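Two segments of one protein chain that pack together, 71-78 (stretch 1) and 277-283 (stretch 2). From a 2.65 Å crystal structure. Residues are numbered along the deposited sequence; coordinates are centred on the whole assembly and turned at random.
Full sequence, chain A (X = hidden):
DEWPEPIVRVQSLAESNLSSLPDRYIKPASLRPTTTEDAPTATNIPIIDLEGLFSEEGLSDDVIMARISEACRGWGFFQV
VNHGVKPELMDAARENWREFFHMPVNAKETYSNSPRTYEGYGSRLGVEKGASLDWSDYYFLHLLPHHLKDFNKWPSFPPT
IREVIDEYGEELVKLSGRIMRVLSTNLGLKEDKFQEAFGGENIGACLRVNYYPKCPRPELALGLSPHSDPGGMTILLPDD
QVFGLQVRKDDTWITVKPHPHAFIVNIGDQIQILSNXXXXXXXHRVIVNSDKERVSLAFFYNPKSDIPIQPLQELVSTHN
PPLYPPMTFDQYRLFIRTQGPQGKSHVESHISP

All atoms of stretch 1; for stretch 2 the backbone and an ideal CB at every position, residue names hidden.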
# COMPACT_ATOMS: atom_id res chain seq x y z
N ALA A 71 7.10 -14.26 -10.01
CA ALA A 71 7.20 -13.24 -8.96
C ALA A 71 5.96 -13.25 -8.08
O ALA A 71 6.06 -13.18 -6.84
CB ALA A 71 7.41 -11.86 -9.59
N CYS A 72 4.77 -13.34 -8.69
CA CYS A 72 3.53 -13.29 -7.93
C CYS A 72 3.34 -14.50 -7.03
O CYS A 72 2.62 -14.41 -6.03
CB CYS A 72 2.34 -13.16 -8.88
SG CYS A 72 2.36 -11.67 -9.89
N ARG A 73 3.97 -15.63 -7.36
CA ARG A 73 3.77 -16.85 -6.59
C ARG A 73 4.78 -17.00 -5.45
O ARG A 73 4.42 -17.49 -4.37
CB ARG A 73 3.86 -18.07 -7.51
CG ARG A 73 2.74 -18.16 -8.53
CD ARG A 73 3.05 -19.21 -9.59
NE ARG A 73 2.04 -19.25 -10.64
CZ ARG A 73 1.29 -20.32 -10.92
NH1 ARG A 73 1.45 -21.44 -10.23
NH2 ARG A 73 0.40 -20.27 -11.89
N GLY A 74 6.02 -16.58 -5.65
CA GLY A 74 7.05 -16.76 -4.65
C GLY A 74 7.41 -15.51 -3.88
O GLY A 74 7.80 -15.58 -2.71
N TRP A 75 7.28 -14.35 -4.52
CA TRP A 75 7.61 -13.07 -3.90
C TRP A 75 6.41 -12.18 -3.68
O TRP A 75 6.40 -11.40 -2.73
CB TRP A 75 8.64 -12.32 -4.74
CG TRP A 75 9.88 -13.11 -4.96
CD1 TRP A 75 10.08 -14.08 -5.89
CD2 TRP A 75 11.10 -13.01 -4.21
NE1 TRP A 75 11.35 -14.59 -5.77
CE2 TRP A 75 12.00 -13.95 -4.75
CE3 TRP A 75 11.52 -12.21 -3.13
CZ2 TRP A 75 13.29 -14.12 -4.25
CZ3 TRP A 75 12.80 -12.38 -2.65
CH2 TRP A 75 13.67 -13.32 -3.20
N GLY A 76 5.40 -12.26 -4.54
CA GLY A 76 4.22 -11.43 -4.39
C GLY A 76 4.39 -9.99 -4.78
O GLY A 76 3.63 -9.14 -4.31
N PHE A 77 5.38 -9.68 -5.63
CA PHE A 77 5.57 -8.32 -6.12
C PHE A 77 6.49 -8.37 -7.33
O PHE A 77 7.29 -9.30 -7.49
CB PHE A 77 6.17 -7.41 -5.04
CG PHE A 77 7.60 -7.71 -4.70
CD1 PHE A 77 7.92 -8.70 -3.78
CD2 PHE A 77 8.63 -6.99 -5.29
CE1 PHE A 77 9.24 -8.98 -3.47
CE2 PHE A 77 9.96 -7.26 -4.98
CZ PHE A 77 10.26 -8.26 -4.06
N PHE A 78 6.34 -7.37 -8.20
CA PHE A 78 7.21 -7.20 -9.35
C PHE A 78 7.25 -5.73 -9.73
O PHE A 78 6.38 -4.95 -9.33
CB PHE A 78 6.77 -8.08 -10.54
CG PHE A 78 5.37 -7.83 -11.02
CD1 PHE A 78 4.28 -8.22 -10.26
CD2 PHE A 78 5.14 -7.22 -12.24
CE1 PHE A 78 2.98 -7.99 -10.70
CE2 PHE A 78 3.85 -6.99 -12.69
CZ PHE A 78 2.77 -7.38 -11.91
N UNK A 277 -4.47 -18.83 -2.76
CA UNK A 277 -3.08 -18.77 -2.30
C UNK A 277 -2.06 -19.15 -3.37
O UNK A 277 -0.89 -19.36 -3.04
CB UNK A 277 -2.90 -19.69 -1.09
N UNK A 278 -2.45 -19.23 -4.64
CA UNK A 278 -1.45 -19.41 -5.69
C UNK A 278 -0.58 -18.16 -5.81
O UNK A 278 0.64 -18.26 -5.94
CB UNK A 278 -2.12 -19.72 -7.03
N UNK A 279 -1.21 -16.99 -5.79
CA UNK A 279 -0.48 -15.74 -5.62
C UNK A 279 -0.39 -15.42 -4.13
O UNK A 279 -1.35 -15.63 -3.38
CB UNK A 279 -1.15 -14.60 -6.39
N UNK A 280 0.77 -14.93 -3.71
CA UNK A 280 0.98 -14.56 -2.32
C UNK A 280 1.06 -13.05 -2.20
O UNK A 280 1.64 -12.38 -3.07
CB UNK A 280 2.25 -15.21 -1.77
N UNK A 281 0.47 -12.50 -1.15
CA UNK A 281 0.60 -11.07 -0.89
C UNK A 281 1.94 -10.80 -0.23
O UNK A 281 2.31 -11.48 0.73
CB UNK A 281 -0.55 -10.56 -0.01
N UNK A 282 2.67 -9.82 -0.75
CA UNK A 282 3.98 -9.48 -0.20
C UNK A 282 3.82 -8.83 1.16
O UNK A 282 2.89 -8.05 1.40
CB UNK A 282 4.75 -8.55 -1.15
N UNK A 283 4.73 -9.15 2.07
CA UNK A 283 4.83 -8.49 3.37
C UNK A 283 5.96 -7.47 3.31
O UNK A 283 7.09 -7.81 2.95
CB UNK A 283 5.07 -9.50 4.49

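Stretch 2 runs without regular helix or strand past the end of the stretch 1 helix, which gives way to a turn and then to the strand that begins at F77.

Position 277 lies out of reach. Its ideal CB has no atom of stretch 1 within 5.5 Å. Phi is positive (70°), which favours glycine, asparagine or aspartate but does not exclude others. The residue is S277, and its OG is hydrogen-bonded elsewhere in the structure.

At position 278 CA-to-CB points sideways. The nearest stretch 1 atom is R73 NH1, 5.1 Å from the ideal CB. A small polar residue, an acid facing the guanidinium, or a short aliphatic group would all suit. The residue is T278. Its methyl carbon CG2 sits over one face of the guanidinium, 3.6 Å from R73 NH1, so the contact uses the flat face of the charged group. The backbone adds a second contact: T278 O lies 3.3 Å from R73 CG, and R73 CA approaches the same oxygen at 3.5 Å in a CA-H...O contact.

Position 279 is close to the helix. Its CB points sideways, 3.8 Å from C72 O. Nearby lie the C72 side chain and the aliphatic part of R73. A long aliphatic or an aromatic side chain could cover both; a small one would leave them uncovered from this position. The residue is Y279, with chi1 in m. C72 CB lies over one ring face, 4.0 Å from the centroid of the Y279 ring, a CH-pi contact. R73 CG is at the ring edge, 4.0 Å from Y279 CD1. Y279 OH is hydrogen-bonded elsewhere in the structure. Y279 CA also makes a CA-H...O contact with C72 O at 3.4 Å.

Position 280 offers its backbone N to C72 O, near the end of the helix. Any residue but proline could donate here. The CB points sideways, 4.1 Å from R73 O, and a flexible chain could run past that carbonyl. The residue is K280. K280 N donates to C72 O at 3.0 Å, at 164°. K280 CG packs 3.5 Å from R73 O. K280 O lies 3.0 Å from G76 CA. A CB on G76 would clash with this oxygen, and its positive phi also favours glycine.

At position 281 the CB points away, with no atom of stretch 1 within 5.5 Å. This contact sets no preference. The residue is S281, whose OG is hydrogen-bonded elsewhere in the structure.

Position 282 turns toward stretch 1. Its ideal CB is 3.4 Å from G76 O, 3.7 Å from W75 O and 4.1 Å from F77 CD1. The ring invites an apolar group, and valine, isoleucine or leucine would be reasonable. The residue is V282. Its CG2 packs 3.6 Å from F77 CD1.

At position 283 the CB points away again, so stretch 1 leaves the choice open. The residue is E283, with chi1 and chi2 both in t.

Stretch 2 (277-283) STYKSVE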
# COMPACT_ATOMS: atom_id res chain seq x y z
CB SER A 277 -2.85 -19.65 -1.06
OG SER A 277 -2.99 -18.90 0.13
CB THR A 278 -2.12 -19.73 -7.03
OG1 THR A 278 -3.01 -20.85 -6.86
CG2 THR A 278 -1.06 -20.08 -8.07
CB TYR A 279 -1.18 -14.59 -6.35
CG TYR A 279 -1.22 -14.73 -7.86
CD1 TYR A 279 -0.29 -15.51 -8.53
CD2 TYR A 279 -2.18 -14.07 -8.61
CE1 TYR A 279 -0.32 -15.63 -9.90
CE2 TYR A 279 -2.22 -14.18 -9.98
CZ TYR A 279 -1.28 -14.96 -10.62
OH TYR A 279 -1.32 -15.08 -11.99
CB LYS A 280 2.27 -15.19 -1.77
CG LYS A 280 2.23 -16.71 -1.75
CD LYS A 280 1.10 -17.22 -0.86
CE LYS A 280 1.15 -18.73 -0.73
NZ LYS A 280 2.55 -19.24 -0.81
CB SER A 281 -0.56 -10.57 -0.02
OG SER A 281 -0.57 -11.20 1.25
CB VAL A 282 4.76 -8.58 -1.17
CG1 VAL A 282 4.00 -7.27 -1.43
CG2 VAL A 282 6.15 -8.29 -0.63
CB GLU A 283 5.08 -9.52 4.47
CG GLU A 283 5.12 -8.93 5.87
CD GLU A 283 5.33 -10.00 6.94
OE1 GLU A 283 5.72 -11.13 6.59
OE2 GLU A 283 5.10 -9.70 8.13
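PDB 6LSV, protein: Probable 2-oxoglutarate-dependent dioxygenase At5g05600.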